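Side-chain contacts in glutamate--tRNA ligase (Elizabethkingia anophelis, PDB 6B1Z), which probably attaches glutamate to its cognate tRNA in an ATP-dependent reaction, as glutamyl-tRNA synthetases of class I do: residues K372-E377 / D403-G408; N378-S383 / F411-E416; A387-G392 / L490-G495. All coordinates share one frame; numbering follows the deposited sequence. Where two conformers were deposited one is given.

Interaction 1. Residues K372-E377 / D403-G408. With EDO (1,2-ethanediol), chain X.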
loop_
_atom_site.group_PDB
_atom_site.type_symbol
_atom_site.label_atom_id
_atom_site.label_comp_id
_atom_site.label_asym_id
_atom_site.label_seq_id
_atom_site.Cartn_x
_atom_site.Cartn_y
_atom_site.Cartn_z
ATOM N N LYS A 372 11.143 -16.214 16.951
ATOM C CA LYS A 372 12.298 -16.080 17.831
ATOM C C LYS A 372 12.695 -14.624 18.019
ATOM O O LYS A 372 13.205 -14.256 19.087
ATOM C CB LYS A 372 13.479 -16.889 17.274
ATOM C CG LYS A 372 13.293 -18.402 17.435
ATOM C CD LYS A 372 14.463 -19.186 16.868
ATOM C CE LYS A 372 15.732 -18.924 17.664
ATOM N NZ LYS A 372 16.792 -19.939 17.361
ATOM N N LYS A 373 12.503 -13.801 16.986
ATOM C CA LYS A 373 12.760 -12.370 17.102
ATOM C C LYS A 373 11.811 -11.736 18.113
ATOM O O LYS A 373 12.234 -10.948 18.967
ATOM C CB LYS A 373 12.621 -11.722 15.724
ATOM C CG LYS A 373 12.974 -10.247 15.624
ATOM C CD LYS A 373 13.007 -9.839 14.154
ATOM C CE LYS A 373 13.378 -8.375 13.969
ATOM N NZ LYS A 373 12.340 -7.470 14.525
ATOM N N VAL A 374 10.527 -12.098 18.059
ATOM C CA VAL A 374 9.582 -11.571 19.046
ATOM C C VAL A 374 9.972 -12.009 20.455
ATOM O O VAL A 374 9.956 -11.205 21.399
ATOM C CB VAL A 374 8.141 -11.986 18.690
ATOM C CG1 VAL A 374 7.159 -11.544 19.780
ATOM C CG2 VAL A 374 7.729 -11.391 17.350
ATOM N N LEU A 375 10.351 -13.283 20.624
ATOM C CA LEU A 375 10.755 -13.754 21.941
ATOM C C LEU A 375 11.954 -12.966 22.456
ATOM O O LEU A 375 11.976 -12.530 23.615
ATOM C CB LEU A 375 11.076 -15.254 21.898
ATOM C CG LEU A 375 9.906 -16.200 21.588
ATOM C CD1 LEU A 375 10.314 -17.653 21.801
ATOM C CD2 LEU A 375 8.700 -15.871 22.431
ATOM N N ALA A 376 12.957 -12.767 21.599
ATOM C CA ALA A 376 14.151 -12.040 22.022
ATOM C C ALA A 376 13.808 -10.611 22.435
ATOM O O ALA A 376 14.338 -10.104 23.433
ATOM C CB ALA A 376 15.190 -12.052 20.903
ATOM N N GLU A 377 12.898 -9.962 21.699
ATOM C CA GLU A 377 12.467 -8.610 22.051
ATOM C C GLU A 377 11.780 -8.563 23.409
ATOM O O GLU A 377 11.768 -7.506 24.052
ATOM C CB GLU A 377 11.524 -8.054 20.977
ATOM C CG GLU A 377 12.198 -7.705 19.659
ATOM C CD GLU A 377 11.203 -7.356 18.560
ATOM O OE1 GLU A 377 9.981 -7.417 18.815
ATOM O OE2 GLU A 377 11.646 -7.025 17.439
ATOM N N ASP A 403 1.333 -12.496 17.763
ATOM C CA ASP A 403 0.211 -12.968 18.579
ATOM C C ASP A 403 0.541 -14.288 19.265
ATOM O O ASP A 403 0.001 -14.581 20.337
ATOM C CB ASP A 403 -1.050 -13.195 17.731
ATOM C CG ASP A 403 -1.553 -11.954 17.037
ATOM O OD1 ASP A 403 -1.125 -10.831 17.376
ATOM O OD2 ASP A 403 -2.417 -12.135 16.148
ATOM N N ILE A 404 1.392 -15.111 18.640
ATOM C CA ILE A 404 1.749 -16.399 19.225
ATOM C C ILE A 404 2.443 -16.218 20.575
ATOM O O ILE A 404 2.259 -17.032 21.494
ATOM C CB ILE A 404 2.626 -17.184 18.230
ATOM C CG1 ILE A 404 1.843 -17.455 16.941
ATOM C CG2 ILE A 404 3.098 -18.525 18.847
ATOM C CD1 ILE A 404 2.684 -18.100 15.839
ATOM N N TYR A 405 3.224 -15.148 20.734
ATOM C CA TYR A 405 3.746 -14.823 22.058
ATOM C C TYR A 405 2.732 -14.048 22.896
ATOM O O TYR A 405 2.456 -14.408 24.046
ATOM C CB TYR A 405 5.039 -14.011 21.950
ATOM C CG TYR A 405 5.491 -13.528 23.319
ATOM C CD1 TYR A 405 6.036 -14.411 24.239
ATOM C CD2 TYR A 405 5.320 -12.199 23.699
ATOM C CE1 TYR A 405 6.421 -13.984 25.494
ATOM C CE2 TYR A 405 5.694 -11.763 24.958
ATOM C CZ TYR A 405 6.250 -12.663 25.848
ATOM O OH TYR A 405 6.630 -12.238 27.105
ATOM N N ASN A 406 2.179 -12.972 22.343
ATOM C CA ASN A 406 1.390 -12.069 23.176
ATOM C C ASN A 406 0.156 -12.751 23.744
ATOM O O ASN A 406 -0.282 -12.411 24.848
ATOM C CB ASN A 406 0.995 -10.837 22.376
ATOM C CG ASN A 406 2.161 -9.907 22.140
ATOM O OD1 ASN A 406 3.035 -9.760 23.003
ATOM N ND2 ASN A 406 2.180 -9.265 20.984
ATOM N N ASP A 407 -0.413 -13.710 23.013
ATOM C CA ASP A 407 -1.554 -14.476 23.482
ATOM C C ASP A 407 -1.154 -15.808 24.088
ATOM O O ASP A 407 -2.032 -16.596 24.444
ATOM C CB ASP A 407 -2.557 -14.704 22.342
ATOM C CG ASP A 407 -3.130 -13.405 21.797
ATOM O OD1 ASP A 407 -3.093 -12.364 22.500
ATOM O OD2 ASP A 407 -3.598 -13.414 20.638
ATOM N N GLY A 408 0.144 -16.074 24.209
ATOM C CA GLY A 408 0.623 -17.317 24.792
ATOM C C GLY A 408 1.661 -17.095 25.873
ATOM O O GLY A 408 2.612 -17.880 26.011
HETATM C C1 EDO X . -4.440 -10.341 19.540
HETATM O O1 EDO X . -5.231 -11.373 20.156
HETATM C C2 EDO X . -3.848 -9.410 20.597
HETATM O O2 EDO X . -2.692 -10.007 21.214
#
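The shortest polar bonds run from a 1,2-ethanediol to Asp-407, two residues beyond the Tyr-405 side chain that lies against Val-374 and Leu-375. Hydroxyl O2 of the diol gives a bond of 2.7 Å to Asp-407 OD1, and O1 reaches OD2, so one small molecule, probably from the crystallisation liquor, spans both carboxylate oxygens. Across the contact itself there is no hydrogen bond. Tyr-405 swings CG opposite its backbone N (chi1 173°), which sets the ring beside helix 364-377. There Leu-375 CD2 comes within 3.5 Å of Tyr-405 CD1, approaching the ring obliquely, while Val-374 CG1 touches the root of the side chain, 3.9 Å from Tyr-405 CB. The far end of the ring is held separately: Tyr-405 OH is hydrogen-bonded to His-413 NE2. On the exposed flank of the same helix, Lys-373 NZ forms a salt bridge one turn on, to Glu-377 OE2 (3.0 Å), meeting that oxygen nearly along its C-O bond. The chemistry implies a division of labour: buried methyl groups fit the short helix 401-406 against helix 364-377 within the anticodon-binding domain, and a hydrogen bond at the phenol oxygen helps to fix where the ring points.

Interaction 2. Residues N378-S383 / F411-E416; sequences NNVEVS and FFHAPE
A Schellman motif closes helix 364-377 and turns the chain so that Val-380 lies on Phe-412 and His-413, at the surface of the helical anticodon-binding domain. Asn-379, with positive phi (57°), is its C-prime residue, and the bond from Val-380 N back to Leu-375 O completes the turn. The two methyl groups of Val-380 then part company. CG1 sits at the Phe-412 ring, 3.5 Å from CD1, whereas CG2 approaches the imidazole of His-413, 3.8 Å from NE2; both come in obliquely. With CG1 opposite the backbone N (chi1 162°), the valine straddles the two aromatic side chains. Two residues on, Val-382 adds a looser touch: its CG1 stands at the rim of the Phe-412 ring, near the ring plane, 4.3 Å from CE1. The loop then ends at Ser-383, the N-cap of helix 384-394, whose OG accepts a bond from Lys-386 N. No hydrogen bond joins the two loops, His-413 NE2 being already paired with Tyr-405 OH. Phe-412 is also backed from within its own loop, where Phe-411 CB rests over the centre of one ring face, 3.7 Å above its plane.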
loop_
_atom_site.group_PDB
_atom_site.type_symbol
_atom_site.label_atom_id
_atom_site.label_comp_id
_atom_site.label_asym_id
_atom_site.label_seq_id
_atom_site.Cartn_x
_atom_site.Cartn_y
_atom_site.Cartn_z
ATOM N N ASN A 378 11.220 -9.680 23.865
ATOM C CA ASN A 378 10.567 -9.774 25.161
ATOM C C ASN A 378 11.422 -10.494 26.201
ATOM O O ASN A 378 10.892 -10.949 27.223
ATOM C CB ASN A 378 9.207 -10.460 25.001
ATOM C CG ASN A 378 8.204 -9.582 24.284
ATOM O OD1 ASN A 378 7.548 -8.745 24.904
ATOM N ND2 ASN A 378 8.096 -9.746 22.975
ATOM N N ASN A 379 12.730 -10.615 25.945
ATOM C CA ASN A 379 13.671 -11.215 26.893
ATOM C C ASN A 379 13.257 -12.635 27.278
ATOM O O ASN A 379 13.353 -13.036 28.437
ATOM C CB ASN A 379 13.827 -10.339 28.141
ATOM C CG ASN A 379 14.266 -8.924 27.810
ATOM O OD1 ASN A 379 15.125 -8.709 26.954
ATOM N ND2 ASN A 379 13.669 -7.948 28.486
ATOM N N VAL A 380 12.786 -13.403 26.299
ATOM C CA VAL A 380 12.393 -14.790 26.513
ATOM C C VAL A 380 13.250 -15.671 25.617
ATOM O O VAL A 380 13.520 -15.320 24.465
ATOM C CB VAL A 380 10.888 -15.010 26.231
ATOM C CG1 VAL A 380 10.587 -16.488 26.022
ATOM C CG2 VAL A 380 10.053 -14.463 27.385
ATOM N N GLU A 381 13.686 -16.812 26.153
ATOM C CA GLU A 381 14.451 -17.785 25.386
ATOM C C GLU A 381 13.848 -19.164 25.599
ATOM O O GLU A 381 13.552 -19.544 26.735
ATOM C CB GLU A 381 15.926 -17.784 25.800
ATOM N N VAL A 382 13.672 -19.916 24.509
ATOM C CA VAL A 382 13.202 -21.289 24.589
ATOM C C VAL A 382 13.919 -22.089 23.504
ATOM O O VAL A 382 14.465 -21.528 22.553
ATOM C CB VAL A 382 11.659 -21.369 24.453
ATOM C CG1 VAL A 382 11.211 -21.169 23.011
ATOM C CG2 VAL A 382 11.109 -22.650 25.042
ATOM N N SER A 383 13.955 -23.410 23.686
ATOM C CA SER A 383 14.557 -24.267 22.672
ATOM C C SER A 383 13.772 -24.178 21.372
ATOM O O SER A 383 12.573 -23.900 21.373
ATOM C CB SER A 383 14.596 -25.719 23.153
ATOM O OG SER A 383 13.287 -26.249 23.279
ATOM N N PHE A 411 3.059 -19.816 28.311
ATOM C CA PHE A 411 4.097 -20.791 27.998
ATOM C C PHE A 411 5.418 -20.430 28.650
ATOM O O PHE A 411 6.268 -21.308 28.842
ATOM C CB PHE A 411 4.308 -20.910 26.482
ATOM C CG PHE A 411 3.201 -21.626 25.760
ATOM C CD1 PHE A 411 2.950 -22.974 25.991
ATOM C CD2 PHE A 411 2.439 -20.964 24.813
ATOM C CE1 PHE A 411 1.943 -23.638 25.302
ATOM C CE2 PHE A 411 1.423 -21.622 24.129
ATOM C CZ PHE A 411 1.178 -22.960 24.376
ATOM N N PHE A 412 5.604 -19.159 28.994
ATOM C CA PHE A 412 6.885 -18.637 29.435
ATOM C C PHE A 412 6.854 -18.012 30.822
ATOM O O PHE A 412 7.923 -17.832 31.418
ATOM C CB PHE A 412 7.389 -17.593 28.425
ATOM C CG PHE A 412 7.205 -18.006 26.992
ATOM C CD1 PHE A 412 8.087 -18.899 26.395
ATOM C CD2 PHE A 412 6.144 -17.518 26.247
ATOM C CE1 PHE A 412 7.916 -19.285 25.080
ATOM C CE2 PHE A 412 5.967 -17.902 24.930
ATOM C CZ PHE A 412 6.854 -18.785 24.349
ATOM N N HIS A 413 5.675 -17.688 31.352
ATOM C CA HIS A 413 5.539 -16.989 32.628
ATOM C C HIS A 413 4.421 -17.624 33.440
ATOM O O HIS A 413 3.337 -17.879 32.908
ATOM C CB HIS A 413 5.231 -15.501 32.418
ATOM C CG HIS A 413 6.126 -14.826 31.426
ATOM N ND1 HIS A 413 7.447 -14.535 31.692
ATOM C CD2 HIS A 413 5.886 -14.371 30.172
ATOM C CE1 HIS A 413 7.983 -13.934 30.645
ATOM N NE2 HIS A 413 7.057 -13.825 29.707
ATOM N N ALA A 414 4.674 -17.855 34.736
ATOM C CA ALA A 414 3.633 -18.383 35.603
ATOM C C ALA A 414 2.618 -17.296 35.951
ATOM O O ALA A 414 2.959 -16.111 36.008
ATOM C CB ALA A 414 4.241 -18.945 36.885
ATOM N N PRO A 415 1.361 -17.670 36.191
ATOM C CA PRO A 415 0.380 -16.675 36.634
ATOM C C PRO A 415 0.704 -16.181 38.036
ATOM O O PRO A 415 1.094 -16.954 38.915
ATOM C CB PRO A 415 -0.953 -17.439 36.606
ATOM C CG PRO A 415 -0.669 -18.733 35.887
ATOM C CD PRO A 415 0.778 -19.019 36.103
ATOM N N GLU A 416 0.538 -14.874 38.237
ATOM C CA GLU A 416 0.743 -14.274 39.549
ATOM C C GLU A 416 -0.561 -14.133 40.326
ATOM O O GLU A 416 -0.570 -14.289 41.553
ATOM C CB GLU A 416 1.425 -12.913 39.396
ATOM C CG GLU A 416 2.836 -13.012 38.839
ATOM C CD GLU A 416 3.394 -11.675 38.401
ATOM O OE1 GLU A 416 2.702 -10.650 38.578
ATOM O OE2 GLU A 416 4.526 -11.651 37.874
#

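Interaction 3. Residues A387-G392 / L490-G495; sequences ALKIIG and LMEMIG
The closest atoms of segments 387-392 and 490-495 are methyl against methylene: Met-493 CE and Lys-389 CD, 3.5 Å apart, tighter than carbon atoms usually come. The sulfur is close too, with Met-493 SD 3.6 Å from Lys-389 CB. The methionine reaches this place by bending at both chi2 (-58°) and chi3, which curls the thioether across the root of the lysine at roughly a right angle. On the buried side, Ile-390 slides past Met-493 in the opposite direction, CG1 to SD 4.1 Å. Glu-492 brings OE2 near the same lysine, but it meets aliphatic carbon, 3.8 Å from Lys-389 CD; the ammonium NZ stays 4.8 Å from OE2, so the pair is at most a loose electrostatic attraction, and the glutamate is poorly ordered. Its other oxygen, OE1, accepts a hydrogen bond from Ala-449 N, while Lys-389 NZ has a long, weak ion pair with Glu-385. About a turn earlier in helix 384-394, Lys-386 NZ is hydrogen-bonded to Met-493 O, a polar link between the helices. Measured on these two short segments, the helix axes run nearly antiparallel (158°), 10.8 Å apart at closest approach. Phe-411, from the loop after helix 401-406, packs on Ile-390, Leu-490 and Met-493, while helix 364-377 backs helix 384-394 and helix 467-479 lies against helix 487-507.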
loop_
_atom_site.group_PDB
_atom_site.type_symbol
_atom_site.label_atom_id
_atom_site.label_comp_id
_atom_site.label_asym_id
_atom_site.label_seq_id
_atom_site.Cartn_x
_atom_site.Cartn_y
_atom_site.Cartn_z
ATOM N N ALA A 387 9.769 -24.073 20.697
ATOM C CA ALA A 387 9.208 -22.981 19.905
ATOM C C ALA A 387 8.365 -23.506 18.753
ATOM O O ALA A 387 7.278 -22.982 18.488
ATOM C CB ALA A 387 10.330 -22.090 19.387
ATOM N N LEU A 388 8.855 -24.523 18.038
ATOM C CA LEU A 388 8.083 -25.070 16.921
ATOM C C LEU A 388 6.776 -25.683 17.404
ATOM O O LEU A 388 5.743 -25.550 16.739
ATOM C CB LEU A 388 8.905 -26.113 16.158
ATOM C CG LEU A 388 10.070 -25.586 15.332
ATOM C CD1 LEU A 388 10.828 -26.771 14.750
ATOM C CD2 LEU A 388 9.621 -24.696 14.205
ATOM N N LYS A 389 6.799 -26.359 18.553
ATOM C CA LYS A 389 5.576 -26.942 19.089
ATOM C C LYS A 389 4.587 -25.856 19.503
ATOM O O LYS A 389 3.379 -25.990 19.270
ATOM C CB LYS A 389 5.903 -27.867 20.259
ATOM C CG LYS A 389 6.577 -29.163 19.822
ATOM C CD LYS A 389 6.557 -30.209 20.925
ATOM C CE LYS A 389 7.196 -31.511 20.479
ATOM N NZ LYS A 389 8.679 -31.472 20.585
ATOM N N ILE A 390 5.083 -24.768 20.098
ATOM C CA ILE A 390 4.205 -23.657 20.471
ATOM C C ILE A 390 3.585 -23.034 19.221
ATOM O O ILE A 390 2.375 -22.771 19.174
ATOM C CB ILE A 390 4.980 -22.623 21.314
ATOM C CG1 ILE A 390 5.279 -23.205 22.709
ATOM C CG2 ILE A 390 4.197 -21.287 21.401
ATOM C CD1 ILE A 390 6.269 -22.404 23.533
ATOM N N ILE A 391 4.394 -22.824 18.176
ATOM C CA ILE A 391 3.870 -22.290 16.918
ATOM C C ILE A 391 2.765 -23.193 16.383
ATOM O O ILE A 391 1.695 -22.718 15.978
ATOM C CB ILE A 391 5.010 -22.115 15.893
ATOM C CG1 ILE A 391 5.952 -20.974 16.303
ATOM C CG2 ILE A 391 4.453 -21.874 14.479
ATOM C CD1 ILE A 391 7.272 -21.002 15.536
ATOM N N GLY A 392 2.994 -24.513 16.398
ATOM C CA GLY A 392 1.978 -25.434 15.905
ATOM C C GLY A 392 0.681 -25.364 16.694
ATOM O O GLY A 392 -0.407 -25.493 16.127
ATOM N N LEU A 490 -0.436 -27.788 27.016
ATOM C CA LEU A 490 0.241 -26.765 27.812
ATOM C C LEU A 490 1.162 -27.388 28.854
ATOM O O LEU A 490 2.293 -26.922 29.051
ATOM C CB LEU A 490 -0.790 -25.853 28.479
ATOM C CG LEU A 490 -0.217 -24.804 29.438
ATOM C CD1 LEU A 490 0.855 -23.976 28.747
ATOM C CD2 LEU A 490 -1.329 -23.908 29.960
ATOM N N MET A 491 0.700 -28.440 29.535
ATOM C CA MET A 491 1.533 -29.085 30.546
ATOM C C MET A 491 2.818 -29.632 29.936
ATOM O O MET A 491 3.900 -29.468 30.507
ATOM C CB MET A 491 0.750 -30.196 31.246
ATOM C CG MET A 491 -0.396 -29.678 32.094
ATOM S SD MET A 491 -1.662 -30.917 32.430
ATOM C CE MET A 491 -0.844 -31.880 33.701
ATOM N N GLU A 492 2.718 -30.264 28.762
ATOM C CA GLU A 492 3.914 -30.772 28.094
ATOM C C GLU A 492 4.892 -29.646 27.776
ATOM O O GLU A 492 6.111 -29.825 27.892
ATOM C CB GLU A 492 3.531 -31.516 26.813
ATOM C CG GLU A 492 4.732 -32.050 26.035
ATOM C CD GLU A 492 4.364 -32.586 24.665
ATOM O OE1 GLU A 492 3.269 -33.166 24.523
ATOM O OE2 GLU A 492 5.171 -32.421 23.724
ATOM N N MET A 493 4.376 -28.478 27.384
ATOM C CA MET A 493 5.247 -27.379 26.971
ATOM C C MET A 493 6.014 -26.804 28.156
ATOM O O MET A 493 7.224 -26.567 28.065
ATOM C CB MET A 493 4.431 -26.291 26.270
ATOM C CG MET A 493 3.895 -26.665 24.883
ATOM S SD MET A 493 5.177 -27.138 23.694
ATOM C CE MET A 493 5.099 -28.924 23.823
ATOM N N ILE A 494 5.332 -26.572 29.281
ATOM C CA ILE A 494 6.013 -25.969 30.425
ATOM C C ILE A 494 6.747 -27.002 31.274
ATOM O O ILE A 494 7.603 -26.628 32.085
ATOM C CB ILE A 494 5.038 -25.165 31.304
ATOM C CG1 ILE A 494 4.004 -26.086 31.957
ATOM C CG2 ILE A 494 4.367 -24.068 30.491
ATOM C CD1 ILE A 494 3.061 -25.375 32.908
ATOM N N GLY A 495 6.440 -28.290 31.115
ATOM C CA GLY A 495 7.176 -29.343 31.781
ATOM C C GLY A 495 6.600 -29.720 33.138
ATOM O O GLY A 495 5.786 -29.008 33.733
#

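In the fold
All three contacts fall within the anticodon-binding region. Interaction 1 is fully buried, interaction 3 partly so, and interaction 2 lies at the surface. Interactions 1 and 2 meet most intimately: the loop of interaction 2 follows directly from the helix of interaction 1, and Tyr-405 also packs on Phe-412. Helix 384-394 of interaction 3 joins the others through Ile-390, which touches Ile-404 of interaction 1 and Phe-412 of interaction 2, while Phe-411 of interaction 2 packs on Leu-490 and Met-493. None of the three has a hydrogen bond between its own segments. Their apolar chemistry differs, however: aliphatic on tyrosine in the interior, valine on two aromatic rings between the loops, and thioether on a lysine stem where interaction 3 nears solvent.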